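Side-chain contacts in probable protein phosphatase 2C 50 (Oryza sativa subsp. japonica, PDB 5ZCG), which probably catalyses, with bound magnesium ions, the removal of phosphate from phosphoserine and phosphothreonine side chains of proteins, as a PP2C-family phosphatase linked to abscisic acid signalling: residues V78-A83 and D104-K109; F111-D116 and G120-V125; G197-I200 and G204-V207. The protein carries 5 engineered substitutions. All coordinates share one frame; numbering follows the deposited sequence.

Contact 1. Residues V78-A83 and D104-K109; sequences VVLSAA and DDVFTK. Engineered in segment 78-83: A82 (natural residue Glu), A83 (natural residue Glu).
L80 is the first residue of helix segment 78-83 to meet 104-109, and its forked end does the touching. CD2 lies 3.5 Å from F107 CE1, while CD1 comes within 3.9 Å of the same ring carbon; both methyls come to the CE1 corner from the same side of the ring plane, approaching it obliquely. Setting CG anti to the backbone N (chi1 -175°) carries the two methyls across to the facing helix. F107 starts in the other direction, its CB directed away from 78-83, but the ring swings back far enough to receive the leucine. L80 CD1 also passes V106 CG2 at 4.5 Å, a looser approach. With an alanine here, the CE1 corner of F107 would probably lose both methyl neighbours and a gap would open between the helices. One turn further on, A83, an engineered residue that is Glu in the natural sequence, directs CB toward V106, whose CG2 lies 3.8 Å from that methyl. The contact is wholly apolar. The axes of the two short segments approach to 9.9 Å with their directions 141° apart, so they run roughly antiparallel. L80 also packs on C110 of helix 99-118 and on F26 of strand 18-28, whereas F107 reaches V157 and A159 of strand 155-161 and V232 of strand 231-236. The contact thus joins helices 67-91 and 99-118, an antiparallel pair lying against one sheet of the PP2C beta sandwich.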
loop_
_atom_site.group_PDB
_atom_site.type_symbol
_atom_site.label_atom_id
_atom_site.label_comp_id
_atom_site.label_asym_id
_atom_site.label_seq_id
_atom_site.Cartn_x
_atom_site.Cartn_y
_atom_site.Cartn_z
ATOM N N VAL A 78 -8.827 10.617 -13.171
ATOM C CA VAL A 78 -9.515 10.363 -14.436
ATOM C C VAL A 78 -10.730 9.469 -14.210
ATOM O O VAL A 78 -11.844 9.760 -14.682
ATOM C CB VAL A 78 -8.544 9.724 -15.447
ATOM C CG1 VAL A 78 -9.257 9.425 -16.777
ATOM C CG2 VAL A 78 -7.314 10.602 -15.656
ATOM N N VAL A 79 -10.536 8.378 -13.460
ATOM C CA VAL A 79 -11.639 7.466 -13.176
ATOM C C VAL A 79 -12.718 8.175 -12.369
ATOM O O VAL A 79 -13.917 8.019 -12.636
ATOM C CB VAL A 79 -11.126 6.199 -12.462
ATOM C CG1 VAL A 79 -12.289 5.330 -11.999
ATOM C CG2 VAL A 79 -10.217 5.406 -13.388
ATOM N N LEU A 80 -12.314 8.995 -11.392
ATOM C CA LEU A 80 -13.290 9.712 -10.582
ATOM C C LEU A 80 -14.056 10.734 -11.413
ATOM O O LEU A 80 -15.270 10.890 -11.235
ATOM C CB LEU A 80 -12.608 10.394 -9.406
ATOM C CG LEU A 80 -13.572 11.072 -8.431
ATOM C CD1 LEU A 80 -14.511 10.051 -7.819
ATOM C CD2 LEU A 80 -12.807 11.795 -7.348
ATOM N N SER A 81 -13.375 11.444 -12.322
ATOM C CA SER A 81 -14.072 12.425 -13.148
ATOM C C SER A 81 -15.119 11.749 -14.024
ATOM O O SER A 81 -16.269 12.202 -14.099
ATOM C CB SER A 81 -13.072 13.193 -14.007
ATOM O OG SER A 81 -13.686 14.334 -14.576
ATOM N N ALA A 82 -14.737 10.646 -14.682
ATOM C CA ALA A 82 -15.693 9.919 -15.516
ATOM C C ALA A 82 -16.857 9.379 -14.690
ATOM O O ALA A 82 -18.019 9.445 -15.120
ATOM C CB ALA A 82 -14.988 8.780 -16.254
ATOM N N ALA A 83 -16.569 8.840 -13.502
ATOM C CA ALA A 83 -17.629 8.298 -12.657
ATOM C C ALA A 83 -18.573 9.394 -12.182
ATOM O O ALA A 83 -19.788 9.178 -12.097
ATOM C CB ALA A 83 -17.026 7.554 -11.462
ATOM N N ASP A 104 -20.305 7.636 -1.006
ATOM C CA ASP A 104 -19.654 6.377 -0.665
ATOM C C ASP A 104 -19.541 5.477 -1.883
ATOM O O ASP A 104 -18.480 4.900 -2.138
ATOM C CB ASP A 104 -20.434 5.650 0.432
ATOM C CG ASP A 104 -20.399 6.372 1.758
ATOM O OD1 ASP A 104 -19.598 7.319 1.907
ATOM O OD2 ASP A 104 -21.179 5.986 2.655
ATOM N N ASP A 105 -20.624 5.357 -2.656
ATOM C CA ASP A 105 -20.631 4.417 -3.768
ATOM C C ASP A 105 -19.724 4.879 -4.900
ATOM O O ASP A 105 -18.999 4.069 -5.482
ATOM C CB ASP A 105 -22.059 4.213 -4.275
ATOM C CG ASP A 105 -22.132 3.219 -5.413
ATOM O OD1 ASP A 105 -21.863 2.027 -5.174
ATOM O OD2 ASP A 105 -22.455 3.628 -6.547
ATOM N N VAL A 106 -19.747 6.170 -5.232
ATOM C CA VAL A 106 -18.922 6.632 -6.341
ATOM C C VAL A 106 -17.440 6.521 -5.982
ATOM O O VAL A 106 -16.625 6.061 -6.795
ATOM C CB VAL A 106 -19.327 8.060 -6.773
ATOM C CG1 VAL A 106 -18.975 9.101 -5.719
ATOM C CG2 VAL A 106 -18.684 8.416 -8.107
ATOM N N PHE A 107 -17.074 6.845 -4.736
ATOM C CA PHE A 107 -15.664 6.707 -4.368
ATOM C C PHE A 107 -15.260 5.240 -4.237
ATOM O O PHE A 107 -14.155 4.856 -4.648
ATOM C CB PHE A 107 -15.378 7.469 -3.077
ATOM C CG PHE A 107 -14.962 8.895 -3.300
ATOM C CD1 PHE A 107 -13.760 9.190 -3.927
ATOM C CD2 PHE A 107 -15.767 9.935 -2.887
ATOM C CE1 PHE A 107 -13.378 10.494 -4.134
ATOM C CE2 PHE A 107 -15.388 11.247 -3.096
ATOM C CZ PHE A 107 -14.191 11.524 -3.719
ATOM N N THR A 108 -16.144 4.399 -3.691
ATOM C CA THR A 108 -15.848 2.975 -3.572
ATOM C C THR A 108 -15.637 2.350 -4.943
ATOM O O THR A 108 -14.678 1.596 -5.152
ATOM C CB THR A 108 -16.981 2.271 -2.823
ATOM O OG1 THR A 108 -16.973 2.677 -1.450
ATOM C CG2 THR A 108 -16.830 0.754 -2.904
ATOM N N LYS A 109 -16.523 2.667 -5.896
ATOM C CA LYS A 109 -16.409 2.121 -7.243
ATOM C C LYS A 109 -15.174 2.650 -7.959
ATOM O O LYS A 109 -14.515 1.904 -8.689
ATOM C CB LYS A 109 -17.673 2.442 -8.048
ATOM C CG LYS A 109 -18.758 1.365 -7.995
ATOM C CD LYS A 109 -19.179 1.063 -6.563
ATOM C CE LYS A 109 -19.741 -0.343 -6.418
ATOM N NZ LYS A 109 -19.685 -0.806 -5.001
#

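Contact 2. Residues F111-D116 and G120-V125; sequences FQRVDD and GRVTRV
The carbonyl oxygen D116 O draws two backbone N-H groups from beyond the helix end. R121 N donates to it from 2.9 Å, lying in the carbonyl plane, although the N-H...O angle of 133° makes the bond bent; V122 N adds a weak bond at 3.5 Å. S119 OG also reaches this oxygen weakly. G120, at positive phi (74°), is where the chain leaves helical geometry, and with R121 N bonded back to D116 O as the 6→1 bond, this is a Schellman motif, closing helix 99-118. The side chains pack around the turn. V122 places CG2 between its own backbone N and carbonyl carbon, from where it meets D116 CB at 3.7 Å; R113 CD lies 4.3 Å from the same methyl. The side chain of R121 meets D116 through its aliphatic base, CB being 3.9 Å from D116 OD1. Bends at chi2 and chi3 then lead the guanidinium away, leaving R121 NE 6.2 Å from D116 OD1, too far for a salt bridge. The same OD1 accepts a weak bond from Q112 NE2 (3.2 Å), one turn earlier. Beyond V122 the chain enters strand 124-125, where R124 pairs through its backbone with R133 and lays its side chain on Y71 of helix 67-91.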
loop_
_atom_site.group_PDB
_atom_site.type_symbol
_atom_site.label_atom_id
_atom_site.label_comp_id
_atom_site.label_asym_id
_atom_site.label_seq_id
_atom_site.Cartn_x
_atom_site.Cartn_y
_atom_site.Cartn_z
ATOM N N PHE A 111 -12.266 3.644 -6.530
ATOM C CA PHE A 111 -11.099 2.987 -5.943
ATOM C C PHE A 111 -11.031 1.520 -6.354
ATOM O O PHE A 111 -9.946 0.995 -6.649
ATOM C CB PHE A 111 -11.128 3.122 -4.419
ATOM C CG PHE A 111 -10.553 4.425 -3.902
ATOM C CD1 PHE A 111 -10.799 5.623 -4.557
ATOM C CD2 PHE A 111 -9.772 4.445 -2.756
ATOM C CE1 PHE A 111 -10.272 6.818 -4.082
ATOM C CE2 PHE A 111 -9.242 5.637 -2.272
ATOM C CZ PHE A 111 -9.492 6.824 -2.936
ATOM N N GLN A 112 -12.186 0.842 -6.389
ATOM C CA GLN A 112 -12.220 -0.556 -6.797
ATOM C C GLN A 112 -11.824 -0.713 -8.256
ATOM O O GLN A 112 -11.168 -1.691 -8.623
ATOM C CB GLN A 112 -13.616 -1.136 -6.558
ATOM C CG GLN A 112 -13.753 -2.616 -6.891
ATOM C CD GLN A 112 -12.892 -3.494 -6.000
ATOM O OE1 GLN A 112 -13.138 -3.610 -4.798
ATOM N NE2 GLN A 112 -11.873 -4.118 -6.588
ATOM N N ARG A 113 -12.223 0.235 -9.106
ATOM C CA ARG A 113 -11.872 0.160 -10.519
ATOM C C ARG A 113 -10.377 0.347 -10.717
ATOM O O ARG A 113 -9.750 -0.373 -11.506
ATOM C CB ARG A 113 -12.659 1.205 -11.310
ATOM C CG ARG A 113 -12.136 1.453 -12.719
ATOM C CD ARG A 113 -12.600 0.378 -13.691
ATOM N NE ARG A 113 -13.991 -0.012 -13.463
ATOM C CZ ARG A 113 -15.044 0.692 -13.869
ATOM N NH1 ARG A 113 -14.873 1.830 -14.530
ATOM N NH2 ARG A 113 -16.272 0.260 -13.613
ATOM N N VAL A 114 -9.783 1.305 -10.005
ATOM C CA VAL A 114 -8.332 1.460 -10.084
ATOM C C VAL A 114 -7.634 0.202 -9.569
ATOM O O VAL A 114 -6.663 -0.276 -10.173
ATOM C CB VAL A 114 -7.879 2.720 -9.324
ATOM C CG1 VAL A 114 -6.361 2.744 -9.188
ATOM C CG2 VAL A 114 -8.370 3.964 -10.047
ATOM N N ASP A 115 -8.131 -0.372 -8.470
ATOM C CA ASP A 115 -7.549 -1.611 -7.955
ATOM C C ASP A 115 -7.625 -2.728 -8.993
ATOM O O ASP A 115 -6.642 -3.442 -9.228
ATOM C CB ASP A 115 -8.258 -2.020 -6.661
ATOM C CG ASP A 115 -7.587 -3.200 -5.966
ATOM O OD1 ASP A 115 -6.496 -3.016 -5.378
ATOM O OD2 ASP A 115 -8.153 -4.317 -6.000
ATOM N N ASP A 116 -8.787 -2.876 -9.641
ATOM C CA ASP A 116 -8.968 -3.914 -10.655
ATOM C C ASP A 116 -8.050 -3.688 -11.849
ATOM O O ASP A 116 -7.568 -4.648 -12.461
ATOM C CB ASP A 116 -10.427 -3.949 -11.118
ATOM C CG ASP A 116 -11.348 -4.623 -10.117
ATOM O OD1 ASP A 116 -10.858 -5.423 -9.290
ATOM O OD2 ASP A 116 -12.567 -4.355 -10.163
ATOM N N GLY A 120 -5.023 -6.277 -12.979
ATOM C CA GLY A 120 -5.306 -6.923 -14.246
ATOM C C GLY A 120 -6.641 -7.631 -14.330
ATOM O O GLY A 120 -6.838 -8.448 -15.234
ATOM N N ARG A 121 -7.566 -7.349 -13.410
ATOM C CA ARG A 121 -8.892 -7.951 -13.469
ATOM C C ARG A 121 -9.779 -7.327 -14.541
ATOM O O ARG A 121 -10.713 -7.985 -15.009
ATOM C CB ARG A 121 -9.586 -7.849 -12.108
ATOM C CG ARG A 121 -8.808 -8.465 -10.954
ATOM C CD ARG A 121 -8.543 -9.956 -11.156
ATOM N NE ARG A 121 -7.292 -10.375 -10.526
ATOM C CZ ARG A 121 -6.318 -11.038 -11.147
ATOM N NH1 ARG A 121 -6.440 -11.370 -12.427
ATOM N NH2 ARG A 121 -5.217 -11.374 -10.485
ATOM N N VAL A 122 -9.521 -6.075 -14.923
ATOM C CA VAL A 122 -10.238 -5.408 -16.001
ATOM C C VAL A 122 -9.216 -4.784 -16.941
ATOM O O VAL A 122 -8.051 -4.580 -16.590
ATOM C CB VAL A 122 -11.224 -4.330 -15.496
ATOM C CG1 VAL A 122 -12.300 -4.945 -14.615
ATOM C CG2 VAL A 122 -10.477 -3.227 -14.758
ATOM N N THR A 123 -9.672 -4.475 -18.151
ATOM C CA THR A 123 -8.819 -3.839 -19.142
ATOM C C THR A 123 -8.771 -2.332 -18.910
ATOM O O THR A 123 -9.729 -1.725 -18.424
ATOM C CB THR A 123 -9.322 -4.135 -20.556
ATOM O OG1 THR A 123 -10.729 -3.888 -20.618
ATOM C CG2 THR A 123 -9.059 -5.590 -20.921
ATOM N N ARG A 124 -7.637 -1.732 -19.260
ATOM C CA ARG A 124 -7.422 -0.302 -19.088
ATOM C C ARG A 124 -6.965 0.302 -20.409
ATOM O O ARG A 124 -6.419 -0.393 -21.267
ATOM C CB ARG A 124 -6.400 -0.018 -17.960
ATOM C CG ARG A 124 -5.062 -0.738 -18.103
ATOM C CD ARG A 124 -4.115 -0.429 -16.942
ATOM N NE ARG A 124 -2.755 -0.904 -17.174
ATOM C CZ ARG A 124 -2.398 -2.183 -17.136
ATOM N NH1 ARG A 124 -3.304 -3.126 -16.889
ATOM N NH2 ARG A 124 -1.138 -2.517 -17.363
ATOM N N VAL A 125 -7.270 1.585 -20.604
ATOM C CA VAL A 125 -6.928 2.310 -21.826
ATOM C C VAL A 125 -5.938 3.426 -21.503
ATOM O O VAL A 125 -6.080 4.119 -20.489
ATOM C CB VAL A 125 -8.187 2.870 -22.516
ATOM C CG1 VAL A 125 -7.799 3.761 -23.687
ATOM C CG2 VAL A 125 -9.081 1.728 -22.986
#

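Contact 3. Residues G197-I200 and G204-V207; sequences GKVI and GYRV
I200 and R206 form a hydrogen-bonded antiparallel pair, linked by two backbone bonds. I200 N donates to R206 O at 2.9 Å, nearly straight at 171°; R206 N returns a bond to I200 O at 2.9 Å, less straight (155°). A further weak link, a CA-H...O contact, joins V199 CA to R206 O at 3.5 Å, so this oxygen is approached by both an N-H and a C-H. V199 and V207 make the neighbouring non-hydrogen-bonded pair, with CA atoms 4.8 Å apart. The side chains of V199 and V207 lie on one face of the small sheet, those of I200 and R206 on the other. On the valine face, V199 CG1, placed anti to the backbone N (chi1 173°), lies 4.2 Å from Y205 CB, and the two side chains cross at about a right angle. R189 and I192 of helix 186-194 pack against that face. On the opposite face R206 CB stays 4.0 Å from I200 O, but the rest of the chain extends from CG to NE and leads away; NE donates to N203 O and NH1 to V210 O, tying the guanidinium to the backbone. Side chains of another protein chain pack on K198, I200 and R206, and a bound abscisic acid lies about 8 Å from the R206 side chain. The arrangement is a two-stranded beta hairpin with W202 in its turn region, consistent with the recognition loop by which clade A PP2Cs engage abscisic acid receptors.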
loop_
_atom_site.group_PDB
_atom_site.type_symbol
_atom_site.label_atom_id
_atom_site.label_comp_id
_atom_site.label_asym_id
_atom_site.label_seq_id
_atom_site.Cartn_x
_atom_site.Cartn_y
_atom_site.Cartn_z
ATOM N N GLY A 197 -8.439 -14.393 8.812
ATOM C CA GLY A 197 -7.093 -13.868 8.801
ATOM C C GLY A 197 -6.583 -13.574 10.193
ATOM O O GLY A 197 -7.310 -13.631 11.183
ATOM N N LYS A 198 -5.301 -13.245 10.266
ATOM C CA LYS A 198 -4.657 -12.960 11.535
ATOM C C LYS A 198 -4.105 -11.545 11.538
ATOM O O LYS A 198 -3.578 -11.068 10.529
ATOM C CB LYS A 198 -3.517 -13.947 11.816
ATOM C CG LYS A 198 -3.937 -15.241 12.488
ATOM C CD LYS A 198 -2.732 -15.940 13.110
ATOM C CE LYS A 198 -3.142 -16.813 14.286
ATOM N NZ LYS A 198 -2.028 -17.008 15.255
ATOM N N VAL A 199 -4.262 -10.874 12.673
ATOM C CA VAL A 199 -3.593 -9.614 12.958
ATOM C C VAL A 199 -2.546 -9.930 14.011
ATOM O O VAL A 199 -2.885 -10.371 15.116
ATOM C CB VAL A 199 -4.573 -8.535 13.440
ATOM C CG1 VAL A 199 -3.816 -7.296 13.879
ATOM C CG2 VAL A 199 -5.577 -8.204 12.334
ATOM N N ILE A 200 -1.276 -9.723 13.667
ATOM C CA ILE A 200 -0.165 -10.130 14.517
ATOM C C ILE A 200 0.716 -8.918 14.781
ATOM O O ILE A 200 1.077 -8.195 13.849
ATOM C CB ILE A 200 0.653 -11.271 13.880
ATOM C CG1 ILE A 200 -0.248 -12.473 13.598
ATOM C CG2 ILE A 200 1.807 -11.673 14.792
ATOM C CD1 ILE A 200 0.215 -13.334 12.443
ATOM N N GLY A 204 4.867 -3.629 15.062
ATOM C CA GLY A 204 3.568 -3.051 14.770
ATOM C C GLY A 204 2.553 -4.114 14.400
ATOM O O GLY A 204 2.884 -5.188 13.900
ATOM N N TYR A 205 1.284 -3.812 14.669
ATOM C CA TYR A 205 0.206 -4.720 14.294
ATOM C C TYR A 205 0.096 -4.789 12.779
ATOM O O TYR A 205 -0.047 -3.760 12.113
ATOM C CB TYR A 205 -1.114 -4.256 14.906
ATOM C CG TYR A 205 -1.149 -4.377 16.413
ATOM C CD1 TYR A 205 -1.458 -5.585 17.024
ATOM C CD2 TYR A 205 -0.867 -3.286 17.225
ATOM C CE1 TYR A 205 -1.490 -5.701 18.400
ATOM C CE2 TYR A 205 -0.895 -3.393 18.605
ATOM C CZ TYR A 205 -1.208 -4.605 19.186
ATOM O OH TYR A 205 -1.238 -4.721 20.559
ATOM N N ARG A 206 0.165 -6.003 12.233
ATOM C CA ARG A 206 0.190 -6.201 10.794
ATOM C C ARG A 206 -0.765 -7.315 10.384
ATOM O O ARG A 206 -0.981 -8.281 11.129
ATOM C CB ARG A 206 1.606 -6.529 10.305
ATOM C CG ARG A 206 2.622 -5.435 10.614
ATOM C CD ARG A 206 4.041 -5.870 10.305
ATOM N NE ARG A 206 5.002 -4.791 10.529
ATOM C CZ ARG A 206 5.308 -3.873 9.615
ATOM N NH1 ARG A 206 4.730 -3.906 8.420
ATOM N NH2 ARG A 206 6.186 -2.919 9.890
ATOM N N VAL A 207 -1.329 -7.161 9.182
ATOM C CA VAL A 207 -2.184 -8.176 8.571
ATOM C C VAL A 207 -1.334 -9.386 8.214
ATOM O O VAL A 207 -0.414 -9.291 7.393
ATOM C CB VAL A 207 -2.889 -7.624 7.325
ATOM C CG1 VAL A 207 -3.797 -8.685 6.730
ATOM C CG2 VAL A 207 -3.671 -6.360 7.657
#

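In the fold
Contacts 1 and 2 share helix 99-118 and lie 12 Å apart between centres; they touch directly where V79 CG1 meets R113 CG at 3.9 Å. Contact 1 is buried and apolar, as suits a helix pair resting on the sandwich. Contact 2 sits at the surface, where the helix ends, and combines backbone N-H groups gathered at one oxygen with small side-chain packing. Contact 3, partly buried and centred about 24 Å from the chain's centre, is separate: its nearest atoms are about 18 Å from contact 1 and about 14 Å from contact 2. It uses regular strand pairing, and of the three it alone is reached by another protein chain.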